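Local structure of beta-galactoside alpha-2,6-sialyltransferase (Photobacterium sp., 2Z4T) at residues A[115-120]-A[182-187]; A[130-135]-A[332-337]; A[138-143]-A[325-330]; A[225-230]-A[280-285]. The protein transfers sialic acid from CMP-sialic acid to galactose-ended acceptors such as lactose in alpha-2,6 linkage, working as a GT-B-fold glycosyltransferase. All coordinates share one frame; numbering follows the deposited sequence. Where two conformers were deposited one is given.

How the interactions relate
Three of the four contacts are buried and apolar, and interaction 3 alone is polar and partly exposed. Interactions 2 and 3 join the same two helices, 126-141 and 328-338: interaction 2 packs Leu-132 and Met-133 against Phe-334, whereas interaction 3, at the end where helix 126-141 finishes and 328-338 starts, replaces hydrocarbon with carboxylates, amides and a water. Interactions 1 and 4 instead rest a helix or a helical turn on strands of one sheet. Strand 115-120 also touches helix 126-141, where Tyr-120 packs on Ile-135 and Glu-118 probably bonds to Ser-138. Tyr-230, from the strand of interaction 4, reaches Asp-134 in interaction 2.

Interaction 1. Residues A[115-120]-A[182-187]; sequences PSLEVY and QEIVKQ
Ile-184 of the helix touches two residues of strand 116-120, meeting Leu-117 with its CG1 and Val-119 with its CD1. The tighter end is at Val-119, where the two side chains approach tip to tip and Val-119 CG2 lies 3.9 Å from Ile-184 CD1. Val-119 CG1 is hardly farther, 4.2 Å from Ile-184 CD1, leaving that methyl close to both valine branches. Leu-117 instead crosses the isoleucine at about a right angle, with 4.1 Å between Leu-117 CD2 and Ile-184 CG1. That CG1 stands anti to the carbonyl carbon (chi1 -63°), and the extended chi2 beyond it carries CD1 on to the strand.

The looser side is at Gln-187, a partly exposed residue whose aliphatic CG comes no nearer than 4.3 Å to Leu-117 CD2. Gln-187 and Glu-183 also touch Tyr-148 of strand 146-151, while Lys-186 and Gln-182 lie on the exposed side of the helix. Across the strand, Glu-118 faces the other way and makes a salt bridge with Arg-147. The strand and helix axes are 10.7 Å apart and nearly antiparallel, at 166°, as in the alpha/beta layering of a Rossmann-like domain of the GT-B fold.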
loop_
_atom_site.group_PDB
_atom_site.type_symbol
_atom_site.label_atom_id
_atom_site.label_comp_id
_atom_site.label_asym_id
_atom_site.label_seq_id
_atom_site.Cartn_x
_atom_site.Cartn_y
_atom_site.Cartn_z
ATOM N N PRO A 115 -1.637 2.269 23.264
ATOM C CA PRO A 115 -2.300 1.402 22.285
ATOM C C PRO A 115 -2.400 2.154 20.954
ATOM O O PRO A 115 -2.683 3.363 20.926
ATOM C CB PRO A 115 -3.700 1.220 22.871
ATOM C CG PRO A 115 -3.522 1.437 24.349
ATOM C CD PRO A 115 -2.446 2.464 24.485
ATOM N N SER A 116 -2.137 1.459 19.859
ATOM C CA SER A 116 -2.131 2.105 18.555
ATOM C C SER A 116 -2.845 1.280 17.483
ATOM O O SER A 116 -2.924 0.040 17.532
ATOM C CB SER A 116 -0.708 2.434 18.121
ATOM O OG SER A 116 -0.025 1.241 17.784
ATOM N N LEU A 117 -3.376 2.002 16.516
ATOM C CA LEU A 117 -4.112 1.408 15.429
ATOM C C LEU A 117 -3.588 2.006 14.120
ATOM O O LEU A 117 -3.197 3.206 14.044
ATOM C CB LEU A 117 -5.600 1.681 15.625
ATOM C CG LEU A 117 -6.611 0.930 14.765
ATOM C CD1 LEU A 117 -6.483 -0.568 14.969
ATOM C CD2 LEU A 117 -8.027 1.392 15.077
ATOM N N GLU A 118 -3.519 1.136 13.112
ATOM C CA GLU A 118 -3.174 1.524 11.756
ATOM C C GLU A 118 -4.240 0.954 10.852
ATOM O O GLU A 118 -4.468 -0.256 10.870
ATOM C CB GLU A 118 -1.835 0.941 11.363
ATOM C CG GLU A 118 -0.648 1.601 12.016
ATOM C CD GLU A 118 0.641 0.859 11.706
ATOM O OE1 GLU A 118 1.715 1.349 12.110
ATOM O OE2 GLU A 118 0.567 -0.222 11.071
ATOM N N VAL A 119 -4.904 1.834 10.094
ATOM C CA VAL A 119 -5.982 1.449 9.186
ATOM C C VAL A 119 -5.568 1.723 7.727
ATOM O O VAL A 119 -5.073 2.809 7.407
ATOM C CB VAL A 119 -7.276 2.197 9.537
ATOM C CG1 VAL A 119 -8.421 1.752 8.646
ATOM C CG2 VAL A 119 -7.655 1.998 11.018
ATOM N N TYR A 120 -5.759 0.739 6.850
ATOM C CA TYR A 120 -5.362 0.855 5.450
ATOM C C TYR A 120 -6.491 0.428 4.524
ATOM O O TYR A 120 -6.964 -0.713 4.610
ATOM C CB TYR A 120 -4.167 -0.048 5.151
ATOM C CG TYR A 120 -2.966 0.062 6.081
ATOM C CD1 TYR A 120 -1.855 0.811 5.708
ATOM C CD2 TYR A 120 -2.930 -0.626 7.300
ATOM C CE1 TYR A 120 -0.735 0.912 6.526
ATOM C CE2 TYR A 120 -1.812 -0.544 8.134
ATOM C CZ TYR A 120 -0.712 0.232 7.729
ATOM O OH TYR A 120 0.405 0.333 8.511
ATOM N N GLN A 182 -17.183 0.332 12.813
ATOM C CA GLN A 182 -17.604 -0.199 14.117
ATOM C C GLN A 182 -16.428 -0.754 14.924
ATOM O O GLN A 182 -16.308 -0.525 16.129
ATOM C CB GLN A 182 -18.661 -1.290 13.920
ATOM C CG GLN A 182 -20.012 -0.762 13.458
ATOM C CD GLN A 182 -20.853 -1.797 12.722
ATOM O OE1 GLN A 182 -21.770 -1.435 11.986
ATOM N NE2 GLN A 182 -20.544 -3.081 12.910
ATOM N N GLU A 183 -15.558 -1.504 14.251
ATOM C CA GLU A 183 -14.414 -2.064 14.959
ATOM C C GLU A 183 -13.478 -0.967 15.473
ATOM O O GLU A 183 -12.969 -1.054 16.599
ATOM C CB GLU A 183 -13.668 -3.094 14.116
ATOM C CG GLU A 183 -12.632 -3.898 14.905
ATOM C CD GLU A 183 -13.219 -4.527 16.198
ATOM O OE1 GLU A 183 -14.285 -5.197 16.111
ATOM O OE2 GLU A 183 -12.606 -4.332 17.289
ATOM N N ILE A 184 -13.281 0.074 14.669
ATOM C CA ILE A 184 -12.518 1.238 15.094
ATOM C C ILE A 184 -13.201 1.956 16.294
ATOM O O ILE A 184 -12.535 2.384 17.254
ATOM C CB ILE A 184 -12.300 2.194 13.898
ATOM C CG1 ILE A 184 -11.461 1.490 12.827
ATOM C CG2 ILE A 184 -11.671 3.535 14.334
ATOM C CD1 ILE A 184 -11.480 2.159 11.486
ATOM N N VAL A 185 -14.521 2.076 16.242
ATOM C CA VAL A 185 -15.257 2.704 17.333
ATOM C C VAL A 185 -15.068 1.928 18.632
ATOM O O VAL A 185 -14.855 2.532 19.688
ATOM C CB VAL A 185 -16.754 2.868 17.004
ATOM C CG1 VAL A 185 -17.572 3.183 18.275
ATOM C CG2 VAL A 185 -16.922 3.942 15.954
ATOM N N LYS A 186 -15.117 0.597 18.540
ATOM C CA LYS A 186 -14.917 -0.246 19.709
ATOM C C LYS A 186 -13.532 -0.017 20.317
ATOM O O LYS A 186 -13.411 0.057 21.535
ATOM C CB LYS A 186 -15.191 -1.719 19.385
ATOM C CG LYS A 186 -16.649 -1.970 18.983
ATOM C CD LYS A 186 -16.944 -3.427 18.659
ATOM C CE LYS A 186 -18.307 -3.556 17.987
ATOM N NZ LYS A 186 -18.929 -4.887 18.201
ATOM N N GLN A 187 -12.504 0.132 19.485
ATOM C CA GLN A 187 -11.170 0.432 20.019
ATOM C C GLN A 187 -11.137 1.779 20.760
ATOM O O GLN A 187 -10.500 1.896 21.809
ATOM C CB GLN A 187 -10.067 0.401 18.943
ATOM C CG GLN A 187 -9.882 -0.934 18.227
ATOM C CD GLN A 187 -9.660 -2.106 19.193
ATOM O OE1 GLN A 187 -10.460 -3.050 19.240
ATOM N NE2 GLN A 187 -8.579 -2.047 19.960
#

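Interaction 2. Residues A[130-135]-A[332-337]; sequences QQLMDI and ELFLSI
Leu-132 and Met-133 meet the ring of Phe-334 through the same corner, its CD1-CE1 side. Met-133 CG lies 3.5 Å from Phe-334 CE1, and Leu-132 CD1 is 3.6 Å from Phe-334 CD1; both approach the ring at a slant. The methionine sulfur takes part as well: SD of Met-133 is 4.9 Å from the centroid of the Phe-334 ring and 41° off its normal, an oblique Met-aromatic contact. Leu-132 has a second neighbour in Ile-337, with its CD1 3.9 Å from Ile-337 CG2, and its CD2 is about equally far, 4.1 Å, from Ile-337 CG2 and CD1.

Phe-334 holds CG opposite its backbone N (chi1 179°), which swings the ring across to the other helix although its CB does not point there. The bend at chi3 turns the terminal methyl CE of Met-133 away from the ring, so CG and SD are the atoms that meet it. The two helices run roughly antiparallel, with axes 10.8 Å apart and crossing at 147°.

Farther out, Leu-132 rests on Trp-151 and Ile-337 on Leu-164, while Gln-131, on another side of helix 126-141, bonds to Trp-151 and Ser-199. Phe-326, just before helix 328-338, packs on Phe-334. With no hydrogen bond between the two segments, the contact depends on dispersion and on the exclusion of water, with the polarisable sulfur probably adding a modest attraction to the ring.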
loop_
_atom_site.group_PDB
_atom_site.type_symbol
_atom_site.label_atom_id
_atom_site.label_comp_id
_atom_site.label_asym_id
_atom_site.label_seq_id
_atom_site.Cartn_x
_atom_site.Cartn_y
_atom_site.Cartn_z
ATOM N N GLN A 130 1.684 -0.022 -1.828
ATOM C CA GLN A 130 2.425 0.845 -0.930
ATOM C C GLN A 130 2.056 0.603 0.544
ATOM O O GLN A 130 2.936 0.616 1.426
ATOM C CB GLN A 130 2.212 2.294 -1.307
ATOM C CG GLN A 130 2.861 2.678 -2.606
ATOM C CD GLN A 130 4.383 2.916 -2.519
ATOM O OE1 GLN A 130 5.094 2.779 -3.521
ATOM N NE2 GLN A 130 4.875 3.294 -1.346
ATOM N N GLN A 131 0.773 0.361 0.802
ATOM C CA GLN A 131 0.302 0.110 2.161
ATOM C C GLN A 131 0.908 -1.176 2.692
ATOM O O GLN A 131 1.348 -1.213 3.839
ATOM C CB GLN A 131 -1.239 0.068 2.223
ATOM C CG GLN A 131 -1.918 1.401 1.852
ATOM C CD GLN A 131 -3.438 1.301 1.716
ATOM O OE1 GLN A 131 -3.989 0.209 1.492
ATOM N NE2 GLN A 131 -4.134 2.443 1.881
ATOM N N LEU A 132 0.973 -2.215 1.853
ATOM C CA LEU A 132 1.615 -3.466 2.214
ATOM C C LEU A 132 3.035 -3.234 2.687
ATOM O O LEU A 132 3.460 -3.794 3.712
ATOM C CB LEU A 132 1.705 -4.408 1.021
ATOM C CG LEU A 132 1.601 -5.927 1.239
ATOM C CD1 LEU A 132 2.371 -6.704 0.213
ATOM C CD2 LEU A 132 1.950 -6.416 2.640
ATOM N N MET A 133 3.783 -2.449 1.923
ATOM C CA MET A 133 5.156 -2.160 2.279
ATOM C C MET A 133 5.236 -1.384 3.609
ATOM O O MET A 133 6.142 -1.627 4.389
ATOM C CB MET A 133 5.868 -1.416 1.145
ATOM C CG MET A 133 6.103 -2.274 -0.091
ATOM S SD MET A 133 7.240 -1.523 -1.281
ATOM C CE MET A 133 6.335 -0.079 -1.838
ATOM N N ASP A 134 4.280 -0.476 3.860
ATOM C CA ASP A 134 4.191 0.241 5.144
ATOM C C ASP A 134 3.931 -0.685 6.336
ATOM O O ASP A 134 4.450 -0.446 7.432
ATOM C CB ASP A 134 3.107 1.306 5.105
ATOM C CG ASP A 134 3.443 2.454 4.170
ATOM O OD1 ASP A 134 4.629 2.626 3.756
ATOM O OD2 ASP A 134 2.508 3.193 3.837
ATOM N N ILE A 135 3.140 -1.738 6.110
ATOM C CA ILE A 135 2.734 -2.638 7.166
ATOM C C ILE A 135 3.927 -3.469 7.585
ATOM O O ILE A 135 4.229 -3.564 8.781
ATOM C CB ILE A 135 1.590 -3.551 6.701
ATOM C CG1 ILE A 135 0.276 -2.770 6.663
ATOM C CG2 ILE A 135 1.489 -4.827 7.558
ATOM C CD1 ILE A 135 -0.855 -3.452 5.868
ATOM N N GLU A 332 11.032 -11.812 1.919
ATOM C CA GLU A 332 10.343 -13.072 1.649
ATOM C C GLU A 332 8.868 -12.985 1.995
ATOM O O GLU A 332 8.022 -13.477 1.257
ATOM C CB GLU A 332 10.972 -14.233 2.417
ATOM C CG GLU A 332 10.342 -15.612 2.134
ATOM C CD GLU A 332 10.622 -16.611 3.242
ATOM O OE1 GLU A 332 11.081 -17.731 2.945
ATOM O OE2 GLU A 332 10.413 -16.274 4.426
ATOM N N LEU A 333 8.561 -12.364 3.124
ATOM C CA LEU A 333 7.180 -12.241 3.537
ATOM C C LEU A 333 6.412 -11.380 2.516
ATOM O O LEU A 333 5.294 -11.722 2.124
ATOM C CB LEU A 333 7.087 -11.671 4.954
ATOM C CG LEU A 333 5.684 -11.429 5.515
ATOM C CD1 LEU A 333 4.832 -12.734 5.564
ATOM C CD2 LEU A 333 5.791 -10.742 6.891
ATOM N N PHE A 334 7.045 -10.301 2.071
ATOM C CA PHE A 334 6.501 -9.435 1.038
ATOM C C PHE A 334 6.172 -10.185 -0.262
ATOM O O PHE A 334 5.027 -10.119 -0.738
ATOM C CB PHE A 334 7.476 -8.274 0.782
ATOM C CG PHE A 334 7.029 -7.322 -0.282
ATOM C CD1 PHE A 334 5.987 -6.439 -0.052
ATOM C CD2 PHE A 334 7.679 -7.285 -1.515
ATOM C CE1 PHE A 334 5.580 -5.552 -1.050
ATOM C CE2 PHE A 334 7.284 -6.398 -2.520
ATOM C CZ PHE A 334 6.233 -5.533 -2.289
ATOM N N LEU A 335 7.159 -10.896 -0.825
ATOM C CA LEU A 335 6.966 -11.584 -2.118
ATOM C C LEU A 335 5.868 -12.626 -2.010
ATOM O O LEU A 335 5.082 -12.870 -2.939
ATOM C CB LEU A 335 8.266 -12.239 -2.645
ATOM C CG LEU A 335 9.420 -11.273 -2.918
ATOM C CD1 LEU A 335 10.591 -11.997 -3.546
ATOM C CD2 LEU A 335 8.974 -10.068 -3.786
ATOM N N SER A 336 5.834 -13.219 -0.839
ATOM C CA SER A 336 4.892 -14.236 -0.527
ATOM C C SER A 336 3.480 -13.646 -0.446
ATOM O O SER A 336 2.539 -14.220 -0.980
ATOM C CB SER A 336 5.317 -14.870 0.782
ATOM O OG SER A 336 4.338 -15.762 1.202
ATOM N N ILE A 337 3.330 -12.488 0.185
ATOM C CA ILE A 337 2.028 -11.839 0.226
ATOM C C ILE A 337 1.537 -11.342 -1.144
ATOM O O ILE A 337 0.353 -11.454 -1.441
ATOM C CB ILE A 337 1.953 -10.720 1.288
ATOM C CG1 ILE A 337 2.140 -11.334 2.687
ATOM C CG2 ILE A 337 0.591 -10.004 1.196
ATOM C CD1 ILE A 337 2.245 -10.330 3.827
#

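Interaction 3. Residues A[138-143]-A[325-330]; sequences SEEENP and KFNSKQ
Glu-140 and Gln-330 meet through their polar ends, the carboxylate and amide planes turned 29° apart and the chains crossing at about a right angle. Glu-140 OE1 is 3.2 Å from Gln-330 NE2, and Glu-140 CB lies beside that nitrogen. Both chains are extended beyond CG, which lets them span backbones 9.3 Å apart at their CA atoms.

A water bridges the two segments: it donates to Glu-139 OE1 at 2.9 Å and accepts from Gln-330 NE2 at 2.8 Å. The buried amide is thereby tied to helix 126-141 on its nitrogen side.

Its oxygen is used within its own segment. Asn-327 N gives a 2.9 Å hydrogen bond to Gln-330 OE1, in the amide plane and on a lone pair, fixing the rotation of the group. In return Gln-330 N donates to Asn-327 OD1 at 2.8 Å in an almost straight bond (178°), the donor tilted 20° from the carbonyl plane. These reciprocal bonds form a capping box, Asn-327 being the N-cap of helix 328-338.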
loop_
_atom_site.group_PDB
_atom_site.type_symbol
_atom_site.label_atom_id
_atom_site.label_comp_id
_atom_site.label_asym_id
_atom_site.label_seq_id
_atom_site.Cartn_x
_atom_site.Cartn_y
_atom_site.Cartn_z
ATOM N N SER A 138 6.303 -1.487 9.519
ATOM C CA SER A 138 5.741 -1.112 10.792
ATOM C C SER A 138 5.740 -2.289 11.760
ATOM O O SER A 138 5.810 -2.113 12.982
ATOM C CB SER A 138 4.334 -0.536 10.598
ATOM O OG SER A 138 3.656 -0.389 11.826
ATOM N N GLU A 139 5.661 -3.497 11.229
ATOM C CA GLU A 139 5.626 -4.648 12.116
ATOM C C GLU A 139 6.937 -4.698 12.892
ATOM O O GLU A 139 6.951 -5.112 14.046
ATOM C CB GLU A 139 5.366 -5.947 11.356
ATOM C CG GLU A 139 5.185 -7.179 12.240
ATOM C CD GLU A 139 6.497 -7.798 12.748
ATOM O OE1 GLU A 139 7.605 -7.491 12.221
ATOM O OE2 GLU A 139 6.411 -8.613 13.697
ATOM N N GLU A 140 8.025 -4.252 12.267
ATOM C CA GLU A 140 9.287 -4.106 12.975
ATOM C C GLU A 140 9.370 -2.892 13.920
ATOM O O GLU A 140 9.783 -3.035 15.066
ATOM C CB GLU A 140 10.451 -4.047 12.007
ATOM C CG GLU A 140 11.706 -3.585 12.699
ATOM C CD GLU A 140 12.887 -3.545 11.787
ATOM O OE1 GLU A 140 12.841 -4.197 10.715
ATOM O OE2 GLU A 140 13.873 -2.859 12.149
ATOM N N GLU A 141 9.019 -1.709 13.423
ATOM C CA GLU A 141 9.145 -0.463 14.185
ATOM C C GLU A 141 8.119 -0.348 15.296
ATOM O O GLU A 141 8.421 0.215 16.341
ATOM C CB GLU A 141 9.016 0.759 13.275
ATOM C CG GLU A 141 10.159 0.915 12.297
ATOM C CD GLU A 141 10.069 2.192 11.486
ATOM O OE1 GLU A 141 8.960 2.793 11.419
ATOM O OE2 GLU A 141 11.125 2.585 10.911
ATOM N N ASN A 142 6.913 -0.874 15.061
ATOM C CA ASN A 142 5.801 -0.762 16.013
ATOM C C ASN A 142 5.118 -2.092 16.242
ATOM O O ASN A 142 3.978 -2.288 15.821
ATOM C CB ASN A 142 4.779 0.268 15.519
ATOM C CG ASN A 142 5.417 1.589 15.153
ATOM O OD1 ASN A 142 5.557 1.919 13.976
ATOM N ND2 ASN A 142 5.829 2.344 16.159
ATOM N N PRO A 143 5.812 -3.019 16.919
ATOM C CA PRO A 143 5.282 -4.369 17.175
ATOM C C PRO A 143 3.897 -4.425 17.830
ATOM O O PRO A 143 3.163 -5.388 17.610
ATOM C CB PRO A 143 6.325 -4.995 18.114
ATOM C CG PRO A 143 7.187 -3.807 18.610
ATOM C CD PRO A 143 7.165 -2.835 17.480
ATOM N N LYS A 325 14.935 -1.821 1.240
ATOM C CA LYS A 325 15.233 -1.483 2.622
ATOM C C LYS A 325 14.763 -2.541 3.619
ATOM O O LYS A 325 15.116 -2.469 4.790
ATOM C CB LYS A 325 14.672 -0.109 3.009
ATOM C CG LYS A 325 15.535 1.081 2.559
ATOM C CD LYS A 325 14.841 2.378 2.978
ATOM C CE LYS A 325 15.825 3.557 3.102
ATOM N NZ LYS A 325 15.708 4.570 2.004
ATOM N N PHE A 326 13.961 -3.499 3.153
ATOM C CA PHE A 326 13.525 -4.630 3.962
ATOM C C PHE A 326 14.714 -5.546 4.253
ATOM O O PHE A 326 15.573 -5.730 3.396
ATOM C CB PHE A 326 12.491 -5.483 3.198
ATOM C CG PHE A 326 11.105 -4.893 3.123
ATOM C CD1 PHE A 326 10.641 -3.986 4.090
ATOM C CD2 PHE A 326 10.237 -5.285 2.093
ATOM C CE1 PHE A 326 9.344 -3.456 3.998
ATOM C CE2 PHE A 326 8.943 -4.761 2.005
ATOM C CZ PHE A 326 8.497 -3.844 2.955
ATOM N N ASN A 327 14.735 -6.155 5.440
ATOM C CA ASN A 327 15.659 -7.246 5.700
ATOM C C ASN A 327 15.179 -8.498 4.951
ATOM O O ASN A 327 14.092 -8.500 4.362
ATOM C CB ASN A 327 15.832 -7.492 7.204
ATOM C CG ASN A 327 14.594 -8.059 7.867
ATOM O OD1 ASN A 327 13.889 -8.909 7.308
ATOM N ND2 ASN A 327 14.341 -7.616 9.092
ATOM N N SER A 328 15.975 -9.557 4.949
ATOM C CA SER A 328 15.679 -10.663 4.033
ATOM C C SER A 328 14.413 -11.449 4.413
ATOM O O SER A 328 13.739 -11.989 3.530
ATOM C CB SER A 328 16.878 -11.583 3.870
ATOM O OG SER A 328 17.333 -11.950 5.150
ATOM N N LYS A 329 14.090 -11.500 5.704
ATOM C CA LYS A 329 12.866 -12.150 6.139
ATOM C C LYS A 329 11.650 -11.345 5.661
ATOM O O LYS A 329 10.677 -11.919 5.139
ATOM C CB LYS A 329 12.838 -12.304 7.657
ATOM C CG LYS A 329 11.443 -12.301 8.276
ATOM C CD LYS A 329 10.741 -13.621 8.026
ATOM C CE LYS A 329 9.324 -13.583 8.572
ATOM N NZ LYS A 329 8.511 -14.660 7.940
ATOM N N GLN A 330 11.724 -10.026 5.834
ATOM C CA GLN A 330 10.724 -9.091 5.312
ATOM C C GLN A 330 10.537 -9.196 3.774
ATOM O O GLN A 330 9.412 -9.218 3.265
ATOM C CB GLN A 330 11.096 -7.659 5.730
ATOM C CG GLN A 330 10.983 -7.396 7.247
ATOM C CD GLN A 330 11.479 -6.018 7.663
ATOM O OE1 GLN A 330 12.521 -5.536 7.188
ATOM N NE2 GLN A 330 10.731 -5.370 8.552
HETATM O O HOH W 1 8.497 -6.759 9.573
#

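Interaction 4. Residues A[225-230]-A[280-285]; sequences TNIDLY and YNWQKL
The indole of Trp-282 is met by two aliphatic side chains of strand 225-230, each crossing it at about a right angle. Leu-229 comes close at the five-membered ring, where both its methyls approach one carbon: Leu-229 CD2 is 3.4 Å from Trp-282 CD1, and Leu-229 CD1 is 3.5 Å from it. Ile-227 touches the six-membered ring more lightly, with its CD1 4.1 Å from Trp-282 CE3. In Trp-282, chi1 of -64° turns CG beside the backbone N, and chi2 of 118° sets CD1 by Leu-229 and CE3 by Ile-227.

The strand belongs to the parallel part of the sheet in a Rossmann-like domain of the GT-B fold, paired with strands 194-201 and 288-292; the weakly bonded helical turn 282-285 packs beside the sheet, Trp-282 also touching Leu-209 and Leu-213 of helix 205-216.

No hydrogen bond joins the two segments; the polar bonds lie within each or run to neighbours. The indole NE1 donates to Ser-205, and Trp-282 N bonds to Tyr-290. Gln-283 NE2 reaches Tyr-280 O at 3.1 Å from above the carbonyl plane and also bonds to Tyr-310 O. On the strand, Asn-226 ND2 bonds to Asp-228 OD1 at 2.9 Å from above the carboxylate plane.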
loop_
_atom_site.group_PDB
_atom_site.type_symbol
_atom_site.label_atom_id
_atom_site.label_comp_id
_atom_site.label_asym_id
_atom_site.label_seq_id
_atom_site.Cartn_x
_atom_site.Cartn_y
_atom_site.Cartn_z
ATOM N N THR A 225 -2.656 10.432 14.413
ATOM C CA THR A 225 -1.295 10.942 14.310
ATOM C C THR A 225 -0.845 11.205 12.878
ATOM O O THR A 225 0.042 12.030 12.662
ATOM C CB THR A 225 -0.266 10.053 15.044
ATOM O OG1 THR A 225 -0.137 8.790 14.375
ATOM C CG2 THR A 225 -0.682 9.847 16.502
ATOM N N ASN A 226 -1.471 10.531 11.908
ATOM C CA ASN A 226 -1.105 10.675 10.484
ATOM C C ASN A 226 -2.161 10.105 9.540
ATOM O O ASN A 226 -2.799 9.073 9.832
ATOM C CB ASN A 226 0.260 10.012 10.173
ATOM C CG ASN A 226 0.692 10.199 8.711
ATOM O OD1 ASN A 226 1.115 11.295 8.310
ATOM N ND2 ASN A 226 0.573 9.133 7.904
ATOM N N ILE A 227 -2.330 10.787 8.409
ATOM C CA ILE A 227 -3.074 10.247 7.279
ATOM C C ILE A 227 -2.145 10.186 6.077
ATOM O O ILE A 227 -1.565 11.196 5.667
ATOM C CB ILE A 227 -4.343 11.076 6.945
ATOM C CG1 ILE A 227 -5.178 11.310 8.218
ATOM C CG2 ILE A 227 -5.143 10.390 5.851
ATOM C CD1 ILE A 227 -6.435 12.109 8.009
ATOM N N ASP A 228 -1.986 8.977 5.539
ATOM C CA ASP A 228 -1.224 8.746 4.310
ATOM C C ASP A 228 -2.166 8.650 3.129
ATOM O O ASP A 228 -3.168 7.929 3.180
ATOM C CB ASP A 228 -0.446 7.439 4.403
ATOM C CG ASP A 228 0.859 7.581 5.152
ATOM O OD1 ASP A 228 1.433 8.698 5.154
ATOM O OD2 ASP A 228 1.322 6.549 5.727
ATOM N N LEU A 229 -1.834 9.356 2.061
ATOM C CA LEU A 229 -2.598 9.268 0.827
ATOM C C LEU A 229 -1.716 8.762 -0.327
ATOM O O LEU A 229 -0.688 9.378 -0.664
ATOM C CB LEU A 229 -3.253 10.619 0.524
ATOM C CG LEU A 229 -4.078 10.963 1.775
ATOM C CD1 LEU A 229 -3.835 12.376 2.303
ATOM C CD2 LEU A 229 -5.566 10.581 1.670
ATOM N N TYR A 230 -2.104 7.623 -0.895
ATOM C CA TYR A 230 -1.372 7.007 -1.983
ATOM C C TYR A 230 -2.294 7.026 -3.175
ATOM O O TYR A 230 -3.454 6.616 -3.049
ATOM C CB TYR A 230 -0.980 5.557 -1.643
ATOM C CG TYR A 230 0.095 5.421 -0.590
ATOM C CD1 TYR A 230 -0.220 5.050 0.720
ATOM C CD2 TYR A 230 1.432 5.670 -0.898
ATOM C CE1 TYR A 230 0.777 4.941 1.723
ATOM C CE2 TYR A 230 2.450 5.547 0.082
ATOM C CZ TYR A 230 2.104 5.188 1.384
ATOM O OH TYR A 230 3.099 5.066 2.328
ATOM N N TYR A 280 -7.735 17.129 -1.470
ATOM C CA TYR A 280 -6.481 17.816 -1.187
ATOM C C TYR A 280 -6.551 18.778 -0.001
ATOM O O TYR A 280 -5.906 19.814 0.000
ATOM C CB TYR A 280 -5.907 18.471 -2.454
ATOM C CG TYR A 280 -5.598 17.430 -3.515
ATOM C CD1 TYR A 280 -4.590 16.495 -3.311
ATOM C CD2 TYR A 280 -6.358 17.348 -4.700
ATOM C CE1 TYR A 280 -4.302 15.507 -4.263
ATOM C CE2 TYR A 280 -6.088 16.383 -5.656
ATOM C CZ TYR A 280 -5.054 15.455 -5.425
ATOM O OH TYR A 280 -4.780 14.469 -6.341
ATOM N N ASN A 281 -7.323 18.409 1.020
ATOM C CA ASN A 281 -7.394 19.188 2.254
ATOM C C ASN A 281 -7.049 18.408 3.514
ATOM O O ASN A 281 -7.053 18.993 4.609
ATOM C CB ASN A 281 -8.764 19.849 2.416
ATOM C CG ASN A 281 -8.841 21.178 1.728
ATOM O OD1 ASN A 281 -9.452 21.311 0.671
ATOM N ND2 ASN A 281 -8.206 22.172 2.309
ATOM N N TRP A 282 -6.727 17.113 3.382
ATOM C CA TRP A 282 -6.379 16.310 4.569
ATOM C C TRP A 282 -5.326 16.996 5.443
ATOM O O TRP A 282 -5.463 17.046 6.666
ATOM C CB TRP A 282 -5.967 14.863 4.220
ATOM C CG TRP A 282 -7.094 14.063 3.599
ATOM C CD1 TRP A 282 -7.121 13.508 2.344
ATOM C CD2 TRP A 282 -8.369 13.766 4.192
ATOM N NE1 TRP A 282 -8.326 12.887 2.127
ATOM C CE2 TRP A 282 -9.106 13.023 3.247
ATOM C CE3 TRP A 282 -8.946 14.035 5.436
ATOM C CZ2 TRP A 282 -10.402 12.556 3.507
ATOM C CZ3 TRP A 282 -10.239 13.581 5.687
ATOM C CH2 TRP A 282 -10.948 12.847 4.732
ATOM N N GLN A 283 -4.315 17.559 4.792
ATOM C CA GLN A 283 -3.180 18.193 5.468
ATOM C C GLN A 283 -3.547 19.471 6.212
ATOM O O GLN A 283 -2.798 19.917 7.090
ATOM C CB GLN A 283 -2.056 18.495 4.455
ATOM C CG GLN A 283 -2.254 19.765 3.606
ATOM C CD GLN A 283 -3.298 19.621 2.507
ATOM O OE1 GLN A 283 -4.038 18.637 2.448
ATOM N NE2 GLN A 283 -3.359 20.614 1.626
ATOM N N LYS A 284 -4.679 20.073 5.854
ATOM C CA LYS A 284 -5.145 21.272 6.548
ATOM C C LYS A 284 -5.855 20.942 7.854
ATOM O O LYS A 284 -6.075 21.829 8.667
ATOM C CB LYS A 284 -6.087 22.080 5.655
ATOM C CG LYS A 284 -5.446 22.653 4.409
ATOM C CD LYS A 284 -4.405 23.704 4.743
ATOM C CE LYS A 284 -3.365 23.765 3.659
ATOM N NZ LYS A 284 -2.629 25.047 3.669
ATOM N N LEU A 285 -6.217 19.670 8.052
ATOM C CA LEU A 285 -7.017 19.269 9.215
ATOM C C LEU A 285 -6.331 18.245 10.086
ATOM O O LEU A 285 -6.762 18.017 11.218
ATOM C CB LEU A 285 -8.384 18.728 8.786
ATOM C CG LEU A 285 -9.358 19.671 8.061
ATOM C CD1 LEU A 285 -10.441 18.888 7.359
ATOM C CD2 LEU A 285 -9.988 20.589 9.047
#